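Local coordinates for protein probable exosome complex exonuclease 1 (Archaeoglobus fulgidus, PDB 3M7N) that probably degrades RNA from its 3' end as a catalytic subunit of the archaeal exosome and probably also synthesises heteromeric RNA tails, at residues E25-K30 / Q131-S136; S85-K90 / P175-D180; E107-V112 / A139-A144; A190-I193 / E199-A202. The protein carries 1 engineered substitution. All blocks are in the same frame, centred on the assembly; numbering follows the deposited sequence.

Interaction 1 of 4, residues E25-K30 / Q131-S136; sequences ELRPIK and QADAGS. With nucleotides of chain L.
R27 holds the loop 131-136 through the forked end of its guanidinium group, NH1 and NH2 both donating to the carbonyl oxygen of A134. NH1 lies 2.9 Å and NH2 3.0 Å from A134 O, which sits in the guanidinium plane, while both nitrogens reach it from the same side of the carbonyl plane. The side chain runs straight to CD and then bends (chi3 -60°), which turns the fork of nitrogens onto the loop. At the same edge NH2 forms a long salt bridge, 3.5 Å, to D133 OD2, with the guanidinium and carboxylate planes 70° apart. That carboxylate oxygen is held in turn by A134 N at 2.7 Å, met from above its plane.

Further out, D174 pairs with R27 NH1, N50 ND2 adds a third donor to A134 O, and D133 OD1 reaches K44 of the neighbouring exonuclease 2 subunit. With an alanine here, A134 O would probably keep N50 ND2 but lose both arginine donors, and D133 and D174 would lose a positive mate.

The backbone makes a type II turn from D133 to S136, with glycine at its third position and S136 opening helix 136-150. S136 OG approaches O3' of nucleotide C6 of chain L at 3.2 Å. A tight loop at the start of this helix, facing the RNA 3' hydroxyl, is consistent with the active-site region of RNase PH-family enzymes.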
# COMPACT_ATOMS: atom_id res chain seq x y z
N GLU E 25 -28.09 -16.25 -34.08
CA GLU E 25 -28.39 -14.82 -34.04
C GLU E 25 -27.83 -14.07 -32.82
O GLU E 25 -27.98 -14.53 -31.68
CB GLU E 25 -29.90 -14.60 -34.11
CG GLU E 25 -30.54 -15.18 -35.36
CD GLU E 25 -32.05 -15.00 -35.37
OE1 GLU E 25 -32.67 -15.21 -36.44
OE2 GLU E 25 -32.60 -14.62 -34.31
N LEU E 26 -27.21 -12.92 -33.06
CA LEU E 26 -26.74 -12.02 -31.99
C LEU E 26 -27.90 -11.31 -31.32
O LEU E 26 -28.96 -11.13 -31.92
CB LEU E 26 -25.80 -10.94 -32.55
CG LEU E 26 -24.48 -11.39 -33.16
CD1 LEU E 26 -23.86 -10.26 -33.96
CD2 LEU E 26 -23.53 -11.88 -32.07
N ARG E 27 -27.66 -10.87 -30.08
CA ARG E 27 -28.58 -9.97 -29.39
C ARG E 27 -28.46 -8.59 -30.02
O ARG E 27 -27.44 -8.28 -30.62
CB ARG E 27 -28.26 -9.92 -27.90
CG ARG E 27 -28.68 -11.16 -27.10
CD ARG E 27 -28.15 -11.10 -25.65
NE ARG E 27 -26.69 -11.03 -25.59
CZ ARG E 27 -25.97 -11.03 -24.47
NH1 ARG E 27 -24.64 -10.97 -24.55
NH2 ARG E 27 -26.55 -11.10 -23.27
N PRO E 28 -29.51 -7.76 -29.91
CA PRO E 28 -29.43 -6.37 -30.39
C PRO E 28 -28.20 -5.66 -29.82
O PRO E 28 -27.87 -5.81 -28.64
CB PRO E 28 -30.70 -5.72 -29.84
CG PRO E 28 -31.67 -6.86 -29.66
CD PRO E 28 -30.84 -8.09 -29.35
N ILE E 29 -27.56 -4.87 -30.67
CA ILE E 29 -26.32 -4.21 -30.33
C ILE E 29 -26.39 -2.75 -30.75
O ILE E 29 -26.94 -2.43 -31.80
CB ILE E 29 -25.15 -4.92 -31.03
CG1 ILE E 29 -24.83 -6.22 -30.30
CG2 ILE E 29 -23.92 -4.05 -31.09
CD1 ILE E 29 -23.79 -7.05 -30.99
N LYS E 30 -25.85 -1.87 -29.90
CA LYS E 30 -25.69 -0.45 -30.23
C LYS E 30 -24.27 -0.04 -29.83
O LYS E 30 -23.80 -0.39 -28.75
CB LYS E 30 -26.71 0.40 -29.47
CG LYS E 30 -26.70 1.87 -29.87
CD LYS E 30 -27.17 2.80 -28.73
CE LYS E 30 -26.67 4.25 -28.95
NZ LYS E 30 -26.87 5.16 -27.78
N GLN E 131 -24.90 -2.03 -16.71
CA GLN E 131 -25.96 -3.01 -16.61
C GLN E 131 -25.43 -4.32 -17.16
O GLN E 131 -24.88 -4.36 -18.27
CB GLN E 131 -27.23 -2.57 -17.34
CG GLN E 131 -28.42 -3.53 -17.10
CD GLN E 131 -29.70 -3.08 -17.80
OE1 GLN E 131 -30.14 -3.71 -18.76
NE2 GLN E 131 -30.29 -1.99 -17.33
N ALA E 132 -25.61 -5.38 -16.37
CA ALA E 132 -24.96 -6.64 -16.64
C ALA E 132 -25.91 -7.70 -17.14
O ALA E 132 -27.01 -7.87 -16.63
CB ALA E 132 -24.25 -7.14 -15.40
N ASP E 133 -25.46 -8.41 -18.16
CA ASP E 133 -26.13 -9.64 -18.54
C ASP E 133 -25.03 -10.61 -18.96
O ASP E 133 -23.85 -10.31 -18.80
CB ASP E 133 -27.15 -9.41 -19.64
CG ASP E 133 -28.28 -10.42 -19.60
OD1 ASP E 133 -29.35 -10.12 -19.04
OD2 ASP E 133 -28.07 -11.54 -20.12
N ALA E 134 -25.42 -11.77 -19.48
CA ALA E 134 -24.43 -12.74 -19.94
C ALA E 134 -23.53 -12.06 -20.97
O ALA E 134 -23.99 -11.24 -21.75
CB ALA E 134 -25.11 -13.97 -20.53
N GLY E 135 -22.25 -12.40 -20.96
CA GLY E 135 -21.33 -11.89 -21.95
C GLY E 135 -20.76 -10.50 -21.70
O GLY E 135 -20.11 -9.95 -22.59
N SER E 136 -20.98 -9.93 -20.51
CA SER E 136 -20.49 -8.57 -20.23
C SER E 136 -19.00 -8.39 -20.52
O SER E 136 -18.57 -7.31 -20.94
CB SER E 136 -20.81 -8.10 -18.80
OG SER E 136 -20.16 -8.87 -17.81
P C L 6 -19.76 -15.08 -16.15
OP1 C L 6 -19.58 -15.21 -17.62
OP2 C L 6 -18.57 -15.12 -15.27
O5' C L 6 -20.61 -13.74 -15.85
C5' C L 6 -21.80 -13.52 -16.60
C4' C L 6 -22.87 -12.77 -15.83
O4' C L 6 -23.06 -13.32 -14.50
C3' C L 6 -22.58 -11.31 -15.52
O3' C L 6 -22.63 -10.52 -16.71
C2' C L 6 -23.75 -11.05 -14.58
O2' C L 6 -25.00 -10.93 -15.25
C1' C L 6 -23.72 -12.32 -13.73
N1 C L 6 -23.00 -12.10 -12.45
C2 C L 6 -23.70 -11.50 -11.40
O2 C L 6 -24.89 -11.20 -11.56
N3 C L 6 -23.06 -11.28 -10.22
C4 C L 6 -21.78 -11.62 -10.08
N4 C L 6 -21.19 -11.38 -8.90
C5 C L 6 -21.05 -12.23 -11.15
C6 C L 6 -21.69 -12.44 -12.31

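Interaction 2 of 4, residues S85-K90 / P175-D180; sequences SVEERK and PMKEED. With nucleotides of chain L.
K177 stretches out fully to meet E87, the two side chains reaching toward one another across the gap. Its CB points from the first turn of helix 177-182 toward the 85-90 loop, and CG, anti to the backbone N (chi1 177°), continues into an extended chain. Along the way CD passes 3.4 Å from E87 OE2 and CE 3.2 Å from that same oxygen. NZ then closes the salt bridge to E87 OE2 at 2.7 Å, arriving from well above the carboxylate plane, 73° out of it, and also brushes E87 CG.

The glutamate is bent at chi2 (80°), folding its carboxylate back toward the lysine. E87 OE2 is shared with K44 of the neighbouring exonuclease 2 subunit, and two cations on one oxygen would favour its ionised form. A glutamine here would probably leave K177 and that second lysine without their negative mate and set the lysine chain free to swing.

RNA runs beside the bridge: V86 CG1 lies 3.3 Å from O2 of the C6 base of chain L, and D180 OD2 accepts a hydrogen bond from O2' of C5 at 3.1 Å. The two segments, one from each family domain, thus flank the RNA-binding cleft of an RNase PH-type subunit.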
# COMPACT_ATOMS: atom_id res chain seq x y z
N SER E 85 -25.53 -2.87 -11.33
CA SER E 85 -25.55 -3.46 -12.66
C SER E 85 -26.11 -4.88 -12.64
O SER E 85 -26.48 -5.43 -13.69
CB SER E 85 -24.17 -3.41 -13.29
OG SER E 85 -23.29 -4.27 -12.61
N VAL E 86 -26.20 -5.47 -11.45
CA VAL E 86 -26.63 -6.86 -11.32
C VAL E 86 -27.92 -7.02 -10.52
O VAL E 86 -28.41 -6.08 -9.91
CB VAL E 86 -25.53 -7.75 -10.72
CG1 VAL E 86 -24.39 -7.94 -11.70
CG2 VAL E 86 -25.03 -7.16 -9.42
N GLU E 87 -28.44 -8.24 -10.51
CA GLU E 87 -29.74 -8.51 -9.91
C GLU E 87 -29.75 -8.18 -8.42
O GLU E 87 -30.71 -7.58 -7.92
CB GLU E 87 -30.13 -9.97 -10.16
CG GLU E 87 -30.68 -10.28 -11.58
CD GLU E 87 -29.60 -10.45 -12.68
OE1 GLU E 87 -28.38 -10.57 -12.39
OE2 GLU E 87 -30.00 -10.47 -13.87
N GLU E 88 -28.69 -8.57 -7.72
CA GLU E 88 -28.54 -8.29 -6.29
C GLU E 88 -27.39 -7.33 -6.10
O GLU E 88 -26.25 -7.66 -6.44
CB GLU E 88 -28.23 -9.59 -5.54
CG GLU E 88 -29.30 -10.68 -5.64
CD GLU E 88 -30.27 -10.68 -4.47
OE1 GLU E 88 -30.47 -9.60 -3.86
OE2 GLU E 88 -30.84 -11.75 -4.16
N ARG E 89 -27.66 -6.14 -5.57
CA ARG E 89 -26.63 -5.10 -5.46
C ARG E 89 -25.30 -5.70 -5.02
O ARG E 89 -25.23 -6.43 -4.03
CB ARG E 89 -27.06 -4.00 -4.49
CG ARG E 89 -26.15 -2.77 -4.49
CD ARG E 89 -25.55 -2.55 -3.12
NE ARG E 89 -24.67 -1.40 -3.09
CZ ARG E 89 -23.62 -1.30 -2.28
NH1 ARG E 89 -22.86 -0.20 -2.31
NH2 ARG E 89 -23.32 -2.29 -1.45
N LYS E 90 -24.25 -5.39 -5.76
CA LYS E 90 -22.95 -6.02 -5.54
C LYS E 90 -21.94 -5.06 -4.91
O LYS E 90 -21.68 -3.99 -5.46
CB LYS E 90 -22.40 -6.56 -6.87
CG LYS E 90 -21.09 -7.28 -6.73
CD LYS E 90 -20.34 -7.34 -8.04
CE LYS E 90 -19.06 -8.14 -7.87
NZ LYS E 90 -17.91 -7.46 -8.53
N PRO E 175 -24.78 -16.10 -25.82
CA PRO E 175 -25.81 -16.50 -24.85
C PRO E 175 -26.36 -15.34 -24.00
O PRO E 175 -25.68 -14.33 -23.77
CB PRO E 175 -25.09 -17.52 -23.96
CG PRO E 175 -23.75 -17.79 -24.63
CD PRO E 175 -23.45 -16.62 -25.49
N MET E 176 -27.59 -15.52 -23.54
CA MET E 176 -28.27 -14.59 -22.64
C MET E 176 -28.18 -15.20 -21.24
O MET E 176 -27.75 -16.35 -21.08
CB MET E 176 -29.75 -14.47 -23.03
CG MET E 176 -30.59 -15.67 -22.55
SD MET E 176 -32.20 -15.90 -23.33
CE MET E 176 -32.94 -14.28 -23.06
N LYS E 177 -28.64 -14.47 -20.25
CA LYS E 177 -28.43 -14.86 -18.86
C LYS E 177 -28.95 -16.26 -18.57
O LYS E 177 -28.24 -17.10 -17.99
CB LYS E 177 -29.05 -13.82 -17.92
CG LYS E 177 -28.96 -14.14 -16.44
CD LYS E 177 -30.00 -13.34 -15.66
CE LYS E 177 -29.95 -13.67 -14.16
NZ LYS E 177 -31.01 -12.96 -13.39
N GLU E 178 -30.20 -16.51 -18.97
CA GLU E 178 -30.85 -17.80 -18.79
C GLU E 178 -30.02 -18.96 -19.36
O GLU E 178 -29.89 -20.01 -18.73
CB GLU E 178 -32.25 -17.78 -19.43
CG GLU E 178 -33.41 -18.02 -18.47
N GLU E 179 -29.47 -18.78 -20.55
CA GLU E 179 -28.73 -19.84 -21.20
C GLU E 179 -27.39 -20.06 -20.51
O GLU E 179 -26.92 -21.18 -20.38
CB GLU E 179 -28.52 -19.51 -22.68
CG GLU E 179 -29.82 -19.20 -23.36
CD GLU E 179 -29.68 -18.83 -24.81
OE1 GLU E 179 -30.34 -19.49 -25.64
OE2 GLU E 179 -28.90 -17.89 -25.13
N ASP E 180 -26.80 -18.96 -20.06
CA ASP E 180 -25.59 -19.01 -19.25
C ASP E 180 -25.82 -19.79 -17.97
O ASP E 180 -25.08 -20.73 -17.67
CB ASP E 180 -25.14 -17.60 -18.91
CG ASP E 180 -23.65 -17.51 -18.73
OD1 ASP E 180 -22.93 -18.13 -19.53
OD2 ASP E 180 -23.19 -16.82 -17.79
P C L 6 -19.76 -15.08 -16.15
OP1 C L 6 -19.58 -15.21 -17.62
OP2 C L 6 -18.57 -15.12 -15.27
O5' C L 6 -20.61 -13.74 -15.85
C5' C L 6 -21.80 -13.52 -16.60
C4' C L 6 -22.87 -12.77 -15.83
O4' C L 6 -23.06 -13.32 -14.50
C3' C L 6 -22.58 -11.31 -15.52
O3' C L 6 -22.63 -10.52 -16.71
C2' C L 6 -23.75 -11.05 -14.58
O2' C L 6 -25.00 -10.93 -15.25
C1' C L 6 -23.72 -12.32 -13.73
N1 C L 6 -23.00 -12.10 -12.45
C2 C L 6 -23.70 -11.50 -11.40
O2 C L 6 -24.89 -11.20 -11.56
N3 C L 6 -23.06 -11.28 -10.22
C4 C L 6 -21.78 -11.62 -10.08
N4 C L 6 -21.19 -11.38 -8.90
C5 C L 6 -21.05 -12.23 -11.15
C6 C L 6 -21.69 -12.44 -12.31
P C L 5 -16.91 -17.62 -12.17
OP1 C L 5 -15.94 -17.83 -13.26
OP2 C L 5 -16.69 -16.55 -11.16
O5' C L 5 -18.37 -17.37 -12.79
C5' C L 5 -18.81 -18.04 -13.96
C4' C L 5 -20.32 -17.95 -14.05
O4' C L 5 -20.90 -18.28 -12.76
C3' C L 5 -20.90 -16.57 -14.32
O3' C L 5 -20.78 -16.23 -15.69
C2' C L 5 -22.35 -16.83 -13.93
O2' C L 5 -23.04 -17.69 -14.82
C1' C L 5 -22.10 -17.55 -12.60
N1 C L 5 -21.96 -16.60 -11.46
C2 C L 5 -23.06 -15.81 -11.11
O2 C L 5 -24.11 -15.93 -11.76
N3 C L 5 -22.94 -14.94 -10.08
C4 C L 5 -21.78 -14.85 -9.40
N4 C L 5 -21.71 -13.98 -8.39
C5 C L 5 -20.65 -15.65 -9.75
C6 C L 5 -20.79 -16.50 -10.78

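Interaction 3 of 4, residues E107-V112 / A139-A144; sequences EAFEAV and ACLNAA
F109 reaches from helix 96-110 to L141 and A144 on helix 136-150, and its ring does most of the touching. CG of F109 is anti to the carbonyl carbon and beside the backbone N (chi1 -72°), which carries the ring across to the second helix. The far corner of the ring makes the contact: CE1 meets L141 CD2 at 3.5 Å and CZ meets A144 CB at 3.9 Å. Both methyl groups approach obliquely. In the plane of the ring, at its edge, lies the carbonyl oxygen of L141, 3.8 Å from CZ.

L141 adopts a similar first torsion, but its CA bond to CB does not aim at the other helix. With CD1 anti to CA (chi2 170°), it is the other branch, CD2, that bends over to F109, and the two side chains run antiparallel alongside one another. The same methyl lies 4.4 Å from A108 CB, a looser touch one residue before the phenylalanine. A144, one turn after L141, has only its methyl to offer and receives the ring tip close to the helix backbone. The side chains that meet are all apolar, and the contact is buried.

Around it, Y77 of strand 74-81 touches both F109 and A144, I159 of strand 158-167 packs on F109, and S161 of that strand lies against L141. The helix pair is thereby wedged between the two larger sheets of the chain.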
# COMPACT_ATOMS: atom_id res chain seq x y z
N GLU E 107 -4.52 -8.74 -21.60
CA GLU E 107 -3.70 -9.64 -22.40
C GLU E 107 -4.13 -9.61 -23.88
O GLU E 107 -3.28 -9.61 -24.77
CB GLU E 107 -3.71 -11.05 -21.79
CG GLU E 107 -2.66 -11.18 -20.68
CD GLU E 107 -2.94 -12.28 -19.67
OE1 GLU E 107 -3.97 -12.98 -19.79
OE2 GLU E 107 -2.14 -12.43 -18.72
N ALA E 108 -5.43 -9.52 -24.12
CA ALA E 108 -5.96 -9.46 -25.48
C ALA E 108 -5.45 -8.22 -26.21
O ALA E 108 -5.21 -8.26 -27.42
CB ALA E 108 -7.51 -9.50 -25.49
N PHE E 109 -5.28 -7.13 -25.49
CA PHE E 109 -4.83 -5.91 -26.15
C PHE E 109 -3.32 -5.79 -26.24
O PHE E 109 -2.79 -5.13 -27.15
CB PHE E 109 -5.48 -4.67 -25.52
CG PHE E 109 -6.94 -4.54 -25.85
CD1 PHE E 109 -7.91 -4.89 -24.93
CD2 PHE E 109 -7.34 -4.11 -27.12
CE1 PHE E 109 -9.27 -4.78 -25.25
CE2 PHE E 109 -8.68 -3.99 -27.43
CZ PHE E 109 -9.64 -4.33 -26.50
N GLU E 110 -2.61 -6.43 -25.30
CA GLU E 110 -1.15 -6.38 -25.31
C GLU E 110 -0.69 -7.00 -26.60
O GLU E 110 0.32 -6.62 -27.17
CB GLU E 110 -0.55 -7.14 -24.12
CG GLU E 110 -0.80 -6.47 -22.79
CD GLU E 110 -0.07 -7.15 -21.63
OE1 GLU E 110 -0.23 -8.38 -21.43
OE2 GLU E 110 0.65 -6.43 -20.92
N ALA E 111 -1.49 -7.96 -27.06
CA ALA E 111 -1.23 -8.69 -28.30
C ALA E 111 -1.41 -7.85 -29.57
O ALA E 111 -1.11 -8.31 -30.67
CB ALA E 111 -2.13 -9.94 -28.34
N VAL E 112 -1.88 -6.61 -29.43
CA VAL E 112 -2.36 -5.87 -30.58
C VAL E 112 -1.97 -4.38 -30.64
O VAL E 112 -1.73 -3.83 -31.71
CB VAL E 112 -3.88 -6.07 -30.71
CG1 VAL E 112 -4.52 -4.90 -31.40
CG2 VAL E 112 -4.16 -7.37 -31.45
N ALA E 139 -18.88 -7.77 -24.31
CA ALA E 139 -19.32 -6.39 -24.47
C ALA E 139 -18.21 -5.38 -24.17
O ALA E 139 -17.93 -4.49 -24.99
CB ALA E 139 -20.54 -6.12 -23.63
N CYS E 140 -17.55 -5.53 -23.02
CA CYS E 140 -16.47 -4.59 -22.66
C CYS E 140 -15.33 -4.64 -23.64
O CYS E 140 -14.78 -3.61 -24.03
CB CYS E 140 -15.97 -4.82 -21.22
SG CYS E 140 -17.28 -4.55 -20.01
N LEU E 141 -14.94 -5.84 -24.05
CA LEU E 141 -13.86 -5.94 -25.01
C LEU E 141 -14.22 -5.22 -26.32
O LEU E 141 -13.38 -4.54 -26.91
CB LEU E 141 -13.48 -7.40 -25.27
CG LEU E 141 -12.58 -8.11 -24.27
CD1 LEU E 141 -12.51 -9.62 -24.57
CD2 LEU E 141 -11.18 -7.48 -24.25
N ASN E 142 -15.48 -5.35 -26.75
CA ASN E 142 -15.88 -4.67 -27.98
C ASN E 142 -15.84 -3.17 -27.78
O ASN E 142 -15.37 -2.44 -28.65
CB ASN E 142 -17.27 -5.10 -28.49
CG ASN E 142 -17.27 -6.50 -29.04
OD1 ASN E 142 -16.37 -6.87 -29.81
ND2 ASN E 142 -18.26 -7.30 -28.65
N ALA E 143 -16.35 -2.73 -26.64
CA ALA E 143 -16.39 -1.29 -26.36
C ALA E 143 -14.97 -0.76 -26.23
O ALA E 143 -14.65 0.32 -26.74
CB ALA E 143 -17.20 -1.01 -25.12
N ALA E 144 -14.11 -1.53 -25.59
CA ALA E 144 -12.73 -1.07 -25.41
C ALA E 144 -11.96 -0.88 -26.73
O ALA E 144 -11.20 0.08 -26.86
CB ALA E 144 -11.98 -1.98 -24.46

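Interaction 4 of 4, residues A190-I193 / E199-A202; sequences AFLI and ESIA
The F191 ring presents its edge to S200 O, which lies in the ring plane 3.6 Å from CD2. I201 comes at the ring obliquely, its CG1 4.1 Å from F191 CE2, and the two side chains run alongside each other from the same face of the sheet. A222, K223 and A226 of helix 212-248 also pack against this phenylalanine.

F191 and I201 form an antiparallel non-hydrogen-bonded pair, where F191 CA makes a CH...O contact of 3.1 Å to S200 O. To one end A202 N bonds A190 O at 2.7 Å. To the other, L192 N reaches S200 O at 3.0 Å from above the carbonyl plane, and E199 N meets L192 O at 2.7 Å, nearly in line with the C=O bond. L192 O thus takes its N-H from E199 and not from S200, and the helix-like psi of E199, -31°, recalls a classic beta bulge.

On the side away from F191, L192 directs CG anti to its backbone N (chi1 173°) and rests CD2 4.1 Å from E199 CB. The carboxylate of E199 bends away and pairs with R194. L232 and L233 of the neighbouring exonuclease 2 subunit cover L192, S200, I201 and A202, and I201 bonds that chain through its backbone. The arrangement is a beta hairpin, strands 185-194 and 197-207, at the subunit-facing side of the second RNase PH domain's antiparallel sheet.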
# COMPACT_ATOMS: atom_id res chain seq x y z
N ALA E 190 -12.31 -13.66 -28.36
CA ALA E 190 -12.10 -12.38 -29.03
C ALA E 190 -11.05 -12.64 -30.08
O ALA E 190 -10.15 -13.45 -29.88
CB ALA E 190 -11.64 -11.32 -28.07
N PHE E 191 -11.18 -11.96 -31.22
CA PHE E 191 -10.29 -12.19 -32.34
C PHE E 191 -9.65 -10.89 -32.76
O PHE E 191 -10.21 -9.81 -32.56
CB PHE E 191 -11.07 -12.76 -33.55
CG PHE E 191 -11.91 -13.97 -33.25
CD1 PHE E 191 -13.25 -13.83 -32.95
CD2 PHE E 191 -11.36 -15.24 -33.29
CE1 PHE E 191 -14.04 -14.94 -32.67
CE2 PHE E 191 -12.14 -16.36 -33.02
CZ PHE E 191 -13.48 -16.21 -32.72
N LEU E 192 -8.48 -11.00 -33.37
CA LEU E 192 -7.92 -9.92 -34.16
C LEU E 192 -8.54 -9.97 -35.57
O LEU E 192 -8.45 -11.00 -36.25
CB LEU E 192 -6.41 -10.10 -34.26
CG LEU E 192 -5.75 -9.10 -35.21
CD1 LEU E 192 -5.80 -7.68 -34.62
CD2 LEU E 192 -4.33 -9.52 -35.54
N ILE E 193 -9.20 -8.88 -35.98
CA ILE E 193 -9.62 -8.69 -37.36
C ILE E 193 -8.58 -7.87 -38.11
O ILE E 193 -8.21 -6.78 -37.68
CB ILE E 193 -10.94 -7.91 -37.48
CG1 ILE E 193 -11.96 -8.36 -36.44
CG2 ILE E 193 -11.51 -8.04 -38.89
CD1 ILE E 193 -12.46 -9.77 -36.62
N GLU E 199 -8.19 -13.02 -38.04
CA GLU E 199 -6.78 -13.33 -38.27
C GLU E 199 -6.19 -14.25 -37.21
O GLU E 199 -5.25 -15.02 -37.49
CB GLU E 199 -5.98 -12.03 -38.33
CG GLU E 199 -4.88 -12.01 -39.39
CD GLU E 199 -3.51 -12.34 -38.83
OE1 GLU E 199 -3.35 -13.40 -38.19
OE2 GLU E 199 -2.59 -11.52 -39.03
N SER E 200 -6.70 -14.14 -35.98
CA SER E 200 -6.30 -15.02 -34.89
C SER E 200 -7.11 -14.78 -33.62
O SER E 200 -8.01 -13.94 -33.58
CB SER E 200 -4.79 -14.97 -34.61
OG SER E 200 -4.30 -13.65 -34.61
N ILE E 201 -6.78 -15.55 -32.59
CA ILE E 201 -7.52 -15.57 -31.34
C ILE E 201 -6.77 -14.73 -30.31
O ILE E 201 -5.60 -15.02 -30.00
CB ILE E 201 -7.64 -17.02 -30.81
CG1 ILE E 201 -8.50 -17.87 -31.77
CG2 ILE E 201 -8.20 -17.03 -29.39
CD1 ILE E 201 -8.42 -19.38 -31.52
N ALA E 202 -7.44 -13.72 -29.78
CA ALA E 202 -6.84 -12.81 -28.80
C ALA E 202 -7.27 -13.15 -27.37
O ALA E 202 -6.60 -12.81 -26.42
CB ALA E 202 -7.21 -11.36 -29.13

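In the fold
Interactions 1, 3 and 4 are buried, whereas interaction 2 is a surface contact. Interactions 1 and 2 adjoin, their centres about 11 Å apart, and are polar: A132 N probably bonds S85 O, and the loop at 134 packs on 175-176. Both also touch nucleotides of chain L. Interactions 3 and 4 avoid charge at their centres, one joining apolar side chains between helices, the other built on backbone bonds between strands. They meet through V112 on L192, A108 on A202 and L141 on A190, linking the two family domains. Helix 136-150 is shared by interactions 1 and 3, its start in the first and a later turn in the second. Interactions 2 and 4 lie on opposite sides of the chain's centre.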